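Local atomic coordinates of HTH-type transcriptional repressor PhnF (Mycobacterium smegmatis, PDB entry 3F8M), a protein that represses the phnDCE operon, which serves phosphate uptake, when phosphate is available, binding DNA as a GntR-type winged helix-turn-helix regulator. Residues V140-E145 with S226-D231; D183-A188 with P205-N210; L209-Y214 with E222-L227. All coordinates share one frame; numbering follows the deposited sequence.

All three contacts are antiparallel strand pairs in the six-stranded sheet of the UTRA domain, where strands 140-150, 220-229, 206-214 and 180-188 are consecutive neighbours. Contact 1 is buried near the middle of the chain, whereas contacts 2 and 3 are partly buried and lie further out. Contacts 1 and 3 share Ser-226 and Leu-227 on strand 220-229; contacts 2 and 3 share Leu-209 and Asn-210 on strand 206-214. Contact 1 rests mainly on backbone bonds, with a bulge toward strand 127-137. Contact 2 pairs an apolar cluster with a water-bridged polar face beside the second subunit, and contact 3 brings arginines, a glutamate and amides together across a hairpin.

Contact 1: residues V140-E145 with S226-D231; sequences VRVGLE and SLYRGD
Arg-229 meets Val-142 through its backbone first: its N-H points at Val-142 O at 2.9 Å, with an angle of 170° at the hydrogen. The side chain of Arg-229 then runs beside the carbonyls of Val-142 and Arg-141. Its CB lies 3.8 Å from Val-142 O and CG is almost as near to the same oxygen, while CD moves on to Arg-141 O, at 3.5 Å. At chi3 the chain bends (60°), placing NE off the line of the preceding carbons. NE then donates to Asp-231 OD1 at 2.9 Å, and NH2 reaches Asp-231 OD2 in a salt bridge. Each carboxylate oxygen uses its syn lone pair, and both lie in or near the guanidinium plane, so this side-on two-nitrogen grip should restrict rotation of both groups. The remaining nitrogen, NH1, donates to Leu-198 O.

Further along, Leu-144 and Leu-227 exchange a reciprocal pair of backbone bonds, Leu-144 N to Leu-227 O and Leu-227 N to Leu-144 O, with both side chains on one face. On the opposite face, Val-142 CG1 approaches the edge of the Tyr-228 ring, 3.8 Å from CD1 and close to its plane. Here Gly-143, without a side chain, lets the strands close to 4.0 Å between its CA and that of Tyr-228. Val-142 and Gly-143 both face Leu-135 of strand 127-137, forming a classic beta bulge.

The pair occupies the middle of the UTRA sheet, its strands third and fourth of six. Strand 127-137 continues it beyond 140-145, and strand 206-214 beyond 226-229. Helix 192-198 packs over the Leu-144 and Leu-227 face, while Phe-235 meets the Tyr-228 ring edge-to-face on the other.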
loop_
_atom_site.group_PDB
_atom_site.type_symbol
_atom_site.label_atom_id
_atom_site.label_comp_id
_atom_site.label_asym_id
_atom_site.label_seq_id
_atom_site.Cartn_x
_atom_site.Cartn_y
_atom_site.Cartn_z
ATOM N N VAL A 140 -16.924 6.263 -12.451
ATOM C CA VAL A 140 -15.542 6.437 -12.898
ATOM C C VAL A 140 -14.699 5.177 -12.654
ATOM O O VAL A 140 -14.956 4.421 -11.720
ATOM C CB VAL A 140 -14.850 7.698 -12.315
ATOM C CG1 VAL A 140 -15.668 8.963 -12.662
ATOM C CG2 VAL A 140 -14.621 7.548 -10.827
ATOM N N ARG A 141 -13.679 4.995 -13.498
ATOM C CA ARG A 141 -12.855 3.793 -13.437
ATOM C C ARG A 141 -11.874 3.899 -12.274
ATOM O O ARG A 141 -11.244 4.959 -12.072
ATOM C CB ARG A 141 -12.140 3.578 -14.775
ATOM C CG ARG A 141 -13.070 3.603 -16.000
ATOM C CD ARG A 141 -14.148 2.512 -15.887
ATOM N NE ARG A 141 -14.972 2.405 -17.092
ATOM C CZ ARG A 141 -16.305 2.451 -17.118
ATOM N NH1 ARG A 141 -17.014 2.589 -15.996
ATOM N NH2 ARG A 141 -16.936 2.345 -18.280
ATOM N N VAL A 142 -11.745 2.790 -11.519
ATOM C CA VAL A 142 -10.891 2.709 -10.335
ATOM C C VAL A 142 -9.683 1.803 -10.565
ATOM O O VAL A 142 -8.551 2.149 -10.190
ATOM C CB VAL A 142 -11.679 2.244 -9.105
ATOM C CG1 VAL A 142 -10.779 1.896 -7.932
ATOM C CG2 VAL A 142 -12.700 3.331 -8.727
ATOM N N GLY A 143 -9.885 0.681 -11.234
ATOM C CA GLY A 143 -8.768 -0.277 -11.285
ATOM C C GLY A 143 -9.026 -1.413 -12.252
ATOM O O GLY A 143 -10.134 -1.603 -12.699
ATOM N N LEU A 144 -7.945 -2.095 -12.602
ATOM C CA LEU A 144 -7.990 -3.230 -13.538
ATOM C C LEU A 144 -7.453 -4.441 -12.777
ATOM O O LEU A 144 -6.315 -4.422 -12.221
ATOM C CB LEU A 144 -7.121 -2.892 -14.761
ATOM C CG LEU A 144 -6.846 -4.056 -15.733
ATOM C CD1 LEU A 144 -8.111 -4.322 -16.545
ATOM C CD2 LEU A 144 -5.690 -3.801 -16.675
ATOM N N GLU A 145 -8.287 -5.480 -12.742
ATOM C CA GLU A 145 -8.057 -6.693 -11.961
ATOM C C GLU A 145 -7.887 -7.843 -12.942
ATOM O O GLU A 145 -8.799 -8.072 -13.738
ATOM C CB GLU A 145 -9.326 -6.951 -11.163
ATOM C CG GLU A 145 -9.271 -8.131 -10.216
ATOM C CD GLU A 145 -10.623 -8.478 -9.681
ATOM O OE1 GLU A 145 -11.534 -8.850 -10.518
ATOM O OE2 GLU A 145 -10.762 -8.367 -8.420
ATOM N N SER A 226 -3.753 -6.430 -9.461
ATOM C CA SER A 226 -4.750 -5.363 -9.461
ATOM C C SER A 226 -3.996 -4.041 -9.635
ATOM O O SER A 226 -3.056 -3.789 -8.886
ATOM C CB SER A 226 -5.507 -5.386 -8.152
ATOM O OG SER A 226 -5.954 -6.704 -7.835
ATOM N N LEU A 227 -4.346 -3.252 -10.650
ATOM C CA LEU A 227 -3.714 -1.971 -10.880
ATOM C C LEU A 227 -4.789 -0.919 -10.583
ATOM O O LEU A 227 -5.797 -0.854 -11.298
ATOM C CB LEU A 227 -3.207 -1.873 -12.315
ATOM C CG LEU A 227 -2.464 -0.587 -12.697
ATOM C CD1 LEU A 227 -0.983 -0.684 -12.269
ATOM C CD2 LEU A 227 -2.591 -0.239 -14.198
ATOM N N TYR A 228 -4.591 -0.131 -9.510
ATOM C CA TYR A 228 -5.606 0.831 -9.056
ATOM C C TYR A 228 -5.079 2.257 -9.209
ATOM O O TYR A 228 -3.900 2.485 -8.968
ATOM C CB TYR A 228 -5.868 0.619 -7.573
ATOM C CG TYR A 228 -6.644 -0.622 -7.149
ATOM C CD1 TYR A 228 -8.033 -0.654 -7.272
ATOM C CD2 TYR A 228 -6.001 -1.726 -6.592
ATOM C CE1 TYR A 228 -8.767 -1.768 -6.868
ATOM C CE2 TYR A 228 -6.736 -2.869 -6.169
ATOM C CZ TYR A 228 -8.113 -2.862 -6.319
ATOM O OH TYR A 228 -8.897 -3.927 -5.933
ATOM N N ARG A 229 -5.946 3.189 -9.602
ATOM C CA ARG A 229 -5.555 4.620 -9.650
ATOM C C ARG A 229 -5.357 5.087 -8.227
ATOM O O ARG A 229 -6.241 4.924 -7.389
ATOM C CB ARG A 229 -6.657 5.459 -10.305
ATOM C CG ARG A 229 -6.783 5.277 -11.817
ATOM C CD ARG A 229 -7.982 6.088 -12.332
ATOM N NE ARG A 229 -7.788 7.518 -12.024
ATOM C CZ ARG A 229 -7.853 8.486 -12.933
ATOM N NH1 ARG A 229 -8.104 8.191 -14.201
ATOM N NH2 ARG A 229 -7.675 9.761 -12.574
ATOM N N GLY A 230 -4.195 5.667 -7.960
ATOM C CA GLY A 230 -3.865 6.136 -6.582
ATOM C C GLY A 230 -4.889 7.164 -6.088
ATOM O O GLY A 230 -5.216 7.185 -4.902
ATOM N N ASP A 231 -5.432 7.955 -7.006
ATOM C CA ASP A 231 -6.421 9.016 -6.674
ATOM C C ASP A 231 -7.829 8.483 -6.365
ATOM O O ASP A 231 -8.714 9.245 -5.931
ATOM C CB ASP A 231 -6.426 10.146 -7.726
ATOM C CG ASP A 231 -6.816 9.689 -9.129
ATOM O OD1 ASP A 231 -7.219 8.500 -9.346
ATOM O OD2 ASP A 231 -6.675 10.525 -10.044
#

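Contact 2: residues D183-A188 with P205-N210; sequences DTIDTA and PMFLLN
Ile-185 lies side by side with Leu-209 and with Phe-207, all three side chains pointing the same way from one face of the antiparallel pair. The two branches of Ile-185 divide the work: CG1 packs on Leu-209 CG at 3.7 Å, while CG2 approaches Phe-207 CD1 at 3.9 Å. With CG1 anti to the carbonyl carbon (chi1 -60°) and CG2 anti to the backbone N, the branches part toward these two neighbours.

The other face is organised differently. Thr-184 and Asn-210 cross obliquely, bringing Thr-184 OG1 to 3.3 Å from Asn-210 CB. A water beside them bonds to Thr-184 OG1 at 2.6 Å and accepts from Asn-210 ND2. It can also donate to Asp-186 OD2, at 2.7 Å, and to Leu-208 O, but with more acceptors in reach than it has protons these bonds need not all hold at once. Beyond this network Ala-188 CB touches Leu-208 CB at 3.9 Å.

Between the two faces, reciprocal backbone bonds join Thr-184 with Asn-210, Asp-186 with Leu-208 and Ala-188 with Met-206. The segments run at 146° to each other, a marked twist.

Strand 180-188 is an edge strand of the sheet within this chain, yet Asp-183 to Ile-185 pair with a strand of the second subunit, which continues it. There Asp-186 OD1 forms a salt bridge with Lys-79 and a hydrogen bond with Thr-234 of that subunit, and Ile-185 packs on its Phe-207. Both faces therefore take part in the dimer contact, one through apolar Ile-185, the other through Asp-186, whose carboxylate is shared between the water (OD2) and the second subunit (OD1).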
loop_
_atom_site.group_PDB
_atom_site.type_symbol
_atom_site.label_atom_id
_atom_site.label_comp_id
_atom_site.label_asym_id
_atom_site.label_seq_id
_atom_site.Cartn_x
_atom_site.Cartn_y
_atom_site.Cartn_z
ATOM N N ASP A 183 0.321 -10.713 -0.349
ATOM C CA ASP A 183 0.252 -9.537 -1.203
ATOM C C ASP A 183 1.640 -8.912 -1.341
ATOM O O ASP A 183 2.439 -8.936 -0.379
ATOM C CB ASP A 183 -0.633 -8.473 -0.598
ATOM C CG ASP A 183 -2.109 -8.668 -0.884
ATOM O OD1 ASP A 183 -2.487 -9.041 -2.015
ATOM O OD2 ASP A 183 -2.908 -8.358 0.033
ATOM N N THR A 184 1.905 -8.355 -2.522
ATOM C CA THR A 184 2.949 -7.347 -2.674
ATOM C C THR A 184 2.266 -6.078 -3.154
ATOM O O THR A 184 1.324 -6.111 -3.972
ATOM C CB THR A 184 4.061 -7.753 -3.652
ATOM O OG1 THR A 184 3.517 -7.903 -4.961
ATOM C CG2 THR A 184 4.744 -9.042 -3.229
ATOM N N ILE A 185 2.719 -4.943 -2.648
ATOM C CA ILE A 185 2.142 -3.684 -3.039
ATOM C C ILE A 185 3.284 -2.836 -3.524
ATOM O O ILE A 185 4.276 -2.662 -2.779
ATOM C CB ILE A 185 1.501 -2.950 -1.837
ATOM C CG1 ILE A 185 0.381 -3.799 -1.222
ATOM C CG2 ILE A 185 1.008 -1.608 -2.332
ATOM C CD1 ILE A 185 -0.103 -3.365 0.209
ATOM N N ASP A 186 3.146 -2.298 -4.730
ATOM C CA ASP A 186 4.135 -1.451 -5.346
ATOM C C ASP A 186 3.451 -0.223 -5.895
ATOM O O ASP A 186 2.214 -0.219 -6.030
ATOM C CB ASP A 186 4.853 -2.201 -6.491
ATOM C CG ASP A 186 5.839 -3.234 -5.978
ATOM O OD1 ASP A 186 6.918 -2.799 -5.484
ATOM O OD2 ASP A 186 5.553 -4.471 -6.051
ATOM N N THR A 187 4.221 0.819 -6.225
ATOM C CA THR A 187 3.678 1.881 -7.055
ATOM C C THR A 187 3.933 1.548 -8.507
ATOM O O THR A 187 4.816 0.725 -8.798
ATOM C CB THR A 187 4.299 3.279 -6.739
ATOM O OG1 THR A 187 5.693 3.245 -7.039
ATOM C CG2 THR A 187 4.091 3.593 -5.263
ATOM N N ALA A 188 3.184 2.185 -9.409
ATOM C CA ALA A 188 3.339 1.980 -10.859
ATOM C C ALA A 188 2.781 3.120 -11.663
ATOM O O ALA A 188 2.072 3.976 -11.120
ATOM C CB ALA A 188 2.667 0.645 -11.290
ATOM N N PRO A 205 -0.354 8.240 -11.096
ATOM C CA PRO A 205 0.166 7.304 -10.099
ATOM C C PRO A 205 -0.834 6.158 -9.803
ATOM O O PRO A 205 -2.038 6.431 -9.598
ATOM C CB PRO A 205 0.389 8.175 -8.866
ATOM C CG PRO A 205 0.524 9.558 -9.439
ATOM C CD PRO A 205 -0.397 9.623 -10.584
ATOM N N MET A 206 -0.318 4.922 -9.846
ATOM C CA MET A 206 -1.088 3.679 -9.573
ATOM C C MET A 206 -0.520 2.874 -8.411
ATOM O O MET A 206 0.670 2.929 -8.126
ATOM C CB MET A 206 -1.077 2.735 -10.800
ATOM C CG MET A 206 -1.127 3.380 -12.174
ATOM S SD MET A 206 -2.687 4.199 -12.481
ATOM C CE MET A 206 -3.840 2.954 -12.294
ATOM N N PHE A 207 -1.380 2.100 -7.749
ATOM C CA PHE A 207 -1.003 1.031 -6.869
ATOM C C PHE A 207 -0.983 -0.233 -7.769
ATOM O O PHE A 207 -1.852 -0.375 -8.623
ATOM C CB PHE A 207 -2.090 0.755 -5.871
ATOM C CG PHE A 207 -2.064 1.617 -4.627
ATOM C CD1 PHE A 207 -1.082 1.428 -3.646
ATOM C CD2 PHE A 207 -3.099 2.517 -4.398
ATOM C CE1 PHE A 207 -1.094 2.189 -2.466
ATOM C CE2 PHE A 207 -3.117 3.292 -3.207
ATOM C CZ PHE A 207 -2.115 3.110 -2.268
ATOM N N LEU A 208 -0.006 -1.102 -7.537
ATOM C CA LEU A 208 0.092 -2.402 -8.232
ATOM C C LEU A 208 0.219 -3.462 -7.161
ATOM O O LEU A 208 1.238 -3.539 -6.449
ATOM C CB LEU A 208 1.291 -2.397 -9.224
ATOM C CG LEU A 208 1.511 -3.810 -9.811
ATOM C CD1 LEU A 208 0.300 -4.209 -10.616
ATOM C CD2 LEU A 208 2.815 -3.956 -10.608
ATOM N N LEU A 209 -0.858 -4.213 -6.950
ATOM C CA LEU A 209 -0.863 -5.306 -5.997
ATOM C C LEU A 209 -0.780 -6.625 -6.716
ATOM O O LEU A 209 -1.445 -6.811 -7.716
ATOM C CB LEU A 209 -2.147 -5.329 -5.173
ATOM C CG LEU A 209 -2.022 -4.377 -3.999
ATOM C CD1 LEU A 209 -2.213 -2.988 -4.537
ATOM C CD2 LEU A 209 -3.019 -4.709 -2.939
ATOM N N ASN A 210 0.007 -7.530 -6.167
ATOM C CA ASN A 210 0.066 -8.905 -6.657
ATOM C C ASN A 210 -0.255 -9.826 -5.533
ATOM O O ASN A 210 0.366 -9.735 -4.471
ATOM C CB ASN A 210 1.464 -9.203 -7.216
ATOM C CG ASN A 210 1.603 -8.700 -8.602
ATOM O OD1 ASN A 210 0.906 -9.184 -9.511
ATOM N ND2 ASN A 210 2.405 -7.649 -8.777
HETATM O O HOH W 1 3.204 -5.785 -6.511
#

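Contact 3: residues L209-Y214 with E222-L227; sequences LNRVSY and EQRRSL
The guanidinium groups of Arg-211 and Arg-224 lie side by side with their planes 23° apart and overlap only in part: Arg-224 NH2 sits 3.4 Å above the Arg-211 plane, over its centre. In return, Arg-211 CD lies over a face of the Arg-224 group. The Arg-211 nitrogens bond elsewhere, NH2 to Asp-183 OD2 in a salt bridge and to Gly-85 O, and NH1 to Tyr-168 OH. The negative charges of Asp-183, and of Glu-222 with OE2 4.9 Å from Arg-211 NH1, would be expected to offset part of the repulsion between the like charges.

The setting is the beta hairpin of strands 206-214 and 220-229 in the UTRA sheet. Its strands run antiparallel at 161°. Leu-209 bonds reciprocally with Ser-226, and Arg-211 with Arg-224, where Arg-211 N lies 2.7 Å from Arg-224 O.

A second pair of flat groups meets on the opposite face. The side chains of Asn-210 and Gln-223 cross obliquely, with their amide planes 36° apart, and Gln-223 NE2 donates to Asn-210 OD1 at 3.2 Å, tilted from that carbonyl plane. The bend at chi2 of Gln-223 turns CD, and the amide with it, toward Asn-210; before the bend, CG lies 4.1 Å from Val-212 CG2. Beside them, Arg-225 lies alongside Asn-210, with CB 3.7 Å from OD1, while its guanidinium forms a salt bridge with Glu-194 of helix 192-198.

Toward the turn, Glu-222 returns to the face of Arg-211 and Arg-224. Its CG stands between the backbone N and the carbonyl carbon, and the chain beyond is extended, bringing OE2 to Arg-211 CD at 3.6 Å. Tyr-168 OH adds a weak bond to this oxygen, and Ser-213 OG donates to the anti lone pair of Glu-222 OE2 at 2.6 Å.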
loop_
_atom_site.group_PDB
_atom_site.type_symbol
_atom_site.label_atom_id
_atom_site.label_comp_id
_atom_site.label_asym_id
_atom_site.label_seq_id
_atom_site.Cartn_x
_atom_site.Cartn_y
_atom_site.Cartn_z
ATOM N N LEU A 209 -0.858 -4.213 -6.950
ATOM C CA LEU A 209 -0.863 -5.306 -5.997
ATOM C C LEU A 209 -0.780 -6.625 -6.716
ATOM O O LEU A 209 -1.445 -6.811 -7.716
ATOM C CB LEU A 209 -2.147 -5.329 -5.173
ATOM C CG LEU A 209 -2.022 -4.377 -3.999
ATOM C CD1 LEU A 209 -2.213 -2.988 -4.537
ATOM C CD2 LEU A 209 -3.019 -4.709 -2.939
ATOM N N ASN A 210 0.007 -7.530 -6.167
ATOM C CA ASN A 210 0.066 -8.905 -6.657
ATOM C C ASN A 210 -0.255 -9.826 -5.533
ATOM O O ASN A 210 0.366 -9.735 -4.471
ATOM C CB ASN A 210 1.464 -9.203 -7.216
ATOM C CG ASN A 210 1.603 -8.700 -8.602
ATOM O OD1 ASN A 210 0.906 -9.184 -9.511
ATOM N ND2 ASN A 210 2.405 -7.649 -8.777
ATOM N N ARG A 211 -1.248 -10.698 -5.736
ATOM C CA ARG A 211 -1.711 -11.603 -4.688
ATOM C C ARG A 211 -1.687 -13.045 -5.131
ATOM O O ARG A 211 -2.002 -13.334 -6.273
ATOM C CB ARG A 211 -3.141 -11.267 -4.311
ATOM C CG ARG A 211 -3.857 -12.394 -3.554
ATOM C CD ARG A 211 -5.153 -11.919 -2.939
ATOM N NE ARG A 211 -4.960 -10.826 -1.983
ATOM C CZ ARG A 211 -5.930 -10.370 -1.197
ATOM N NH1 ARG A 211 -7.147 -10.908 -1.257
ATOM N NH2 ARG A 211 -5.695 -9.390 -0.346
ATOM N N VAL A 212 -1.306 -13.943 -4.232
ATOM C CA VAL A 212 -1.579 -15.360 -4.398
ATOM C C VAL A 212 -2.429 -15.718 -3.186
ATOM O O VAL A 212 -2.097 -15.333 -2.047
ATOM C CB VAL A 212 -0.320 -16.250 -4.431
ATOM C CG1 VAL A 212 -0.703 -17.688 -4.767
ATOM C CG2 VAL A 212 0.706 -15.706 -5.460
ATOM N N SER A 213 -3.511 -16.450 -3.434
ATOM C CA SER A 213 -4.395 -16.914 -2.378
ATOM C C SER A 213 -4.313 -18.415 -2.303
ATOM O O SER A 213 -4.138 -19.091 -3.329
ATOM C CB SER A 213 -5.857 -16.518 -2.642
ATOM O OG SER A 213 -5.999 -15.137 -2.757
ATOM N N TYR A 214 -4.479 -18.915 -1.080
ATOM C CA TYR A 214 -4.358 -20.309 -0.747
ATOM C C TYR A 214 -5.567 -20.768 0.081
ATOM O O TYR A 214 -6.096 -20.023 0.924
ATOM C CB TYR A 214 -3.076 -20.547 0.070
ATOM C CG TYR A 214 -1.802 -20.148 -0.657
ATOM C CD1 TYR A 214 -1.155 -21.049 -1.482
ATOM C CD2 TYR A 214 -1.278 -18.869 -0.507
ATOM C CE1 TYR A 214 0.008 -20.676 -2.163
ATOM C CE2 TYR A 214 -0.131 -18.482 -1.167
ATOM C CZ TYR A 214 0.504 -19.386 -1.978
ATOM O OH TYR A 214 1.634 -18.999 -2.608
ATOM N N GLU A 222 -5.621 -18.731 -6.836
ATOM C CA GLU A 222 -5.542 -17.667 -7.860
ATOM C C GLU A 222 -4.207 -16.960 -7.723
ATOM O O GLU A 222 -3.549 -17.023 -6.664
ATOM C CB GLU A 222 -6.635 -16.586 -7.648
ATOM C CG GLU A 222 -6.465 -15.907 -6.264
ATOM C CD GLU A 222 -7.283 -14.664 -6.011
ATOM O OE1 GLU A 222 -7.939 -14.121 -6.940
ATOM O OE2 GLU A 222 -7.210 -14.213 -4.850
ATOM N N GLN A 223 -3.794 -16.331 -8.810
ATOM C CA GLN A 223 -2.796 -15.262 -8.725
ATOM C C GLN A 223 -3.506 -14.056 -9.306
ATOM O O GLN A 223 -3.997 -14.106 -10.454
ATOM C CB GLN A 223 -1.542 -15.620 -9.556
ATOM C CG GLN A 223 -0.353 -14.657 -9.277
ATOM C CD GLN A 223 -0.504 -13.280 -9.903
ATOM O OE1 GLN A 223 -0.938 -13.149 -11.053
ATOM N NE2 GLN A 223 -0.108 -12.229 -9.152
ATOM N N ARG A 224 -3.539 -12.943 -8.557
ATOM C CA ARG A 224 -4.330 -11.800 -8.990
ATOM C C ARG A 224 -3.409 -10.562 -9.008
ATOM O O ARG A 224 -2.700 -10.276 -7.999
ATOM C CB ARG A 224 -5.545 -11.629 -8.033
ATOM C CG ARG A 224 -6.569 -10.437 -8.405
ATOM C CD ARG A 224 -7.674 -10.311 -7.337
ATOM N NE ARG A 224 -7.132 -9.661 -6.142
ATOM C CZ ARG A 224 -7.789 -9.396 -5.006
ATOM N NH1 ARG A 224 -9.062 -9.739 -4.814
ATOM N NH2 ARG A 224 -7.144 -8.785 -4.029
ATOM N N ARG A 225 -3.449 -9.841 -10.129
ATOM C CA ARG A 225 -2.793 -8.541 -10.285
ATOM C C ARG A 225 -3.889 -7.473 -10.301
ATOM O O ARG A 225 -4.843 -7.558 -11.095
ATOM C CB ARG A 225 -2.031 -8.537 -11.605
ATOM C CG ARG A 225 -1.246 -7.237 -11.907
ATOM C CD ARG A 225 -0.819 -7.269 -13.362
ATOM N NE ARG A 225 0.046 -6.163 -13.741
ATOM C CZ ARG A 225 -0.330 -5.016 -14.310
ATOM N NH1 ARG A 225 -1.602 -4.726 -14.558
ATOM N NH2 ARG A 225 0.621 -4.120 -14.610
ATOM N N SER A 226 -3.753 -6.430 -9.461
ATOM C CA SER A 226 -4.750 -5.363 -9.461
ATOM C C SER A 226 -3.996 -4.041 -9.635
ATOM O O SER A 226 -3.056 -3.789 -8.886
ATOM C CB SER A 226 -5.507 -5.386 -8.152
ATOM O OG SER A 226 -5.954 -6.704 -7.835
ATOM N N LEU A 227 -4.346 -3.252 -10.650
ATOM C CA LEU A 227 -3.714 -1.971 -10.880
ATOM C C LEU A 227 -4.789 -0.919 -10.583
ATOM O O LEU A 227 -5.797 -0.854 -11.298
ATOM C CB LEU A 227 -3.207 -1.873 -12.315
ATOM C CG LEU A 227 -2.464 -0.587 -12.697
ATOM C CD1 LEU A 227 -0.983 -0.684 -12.269
ATOM C CD2 LEU A 227 -2.591 -0.239 -14.198
#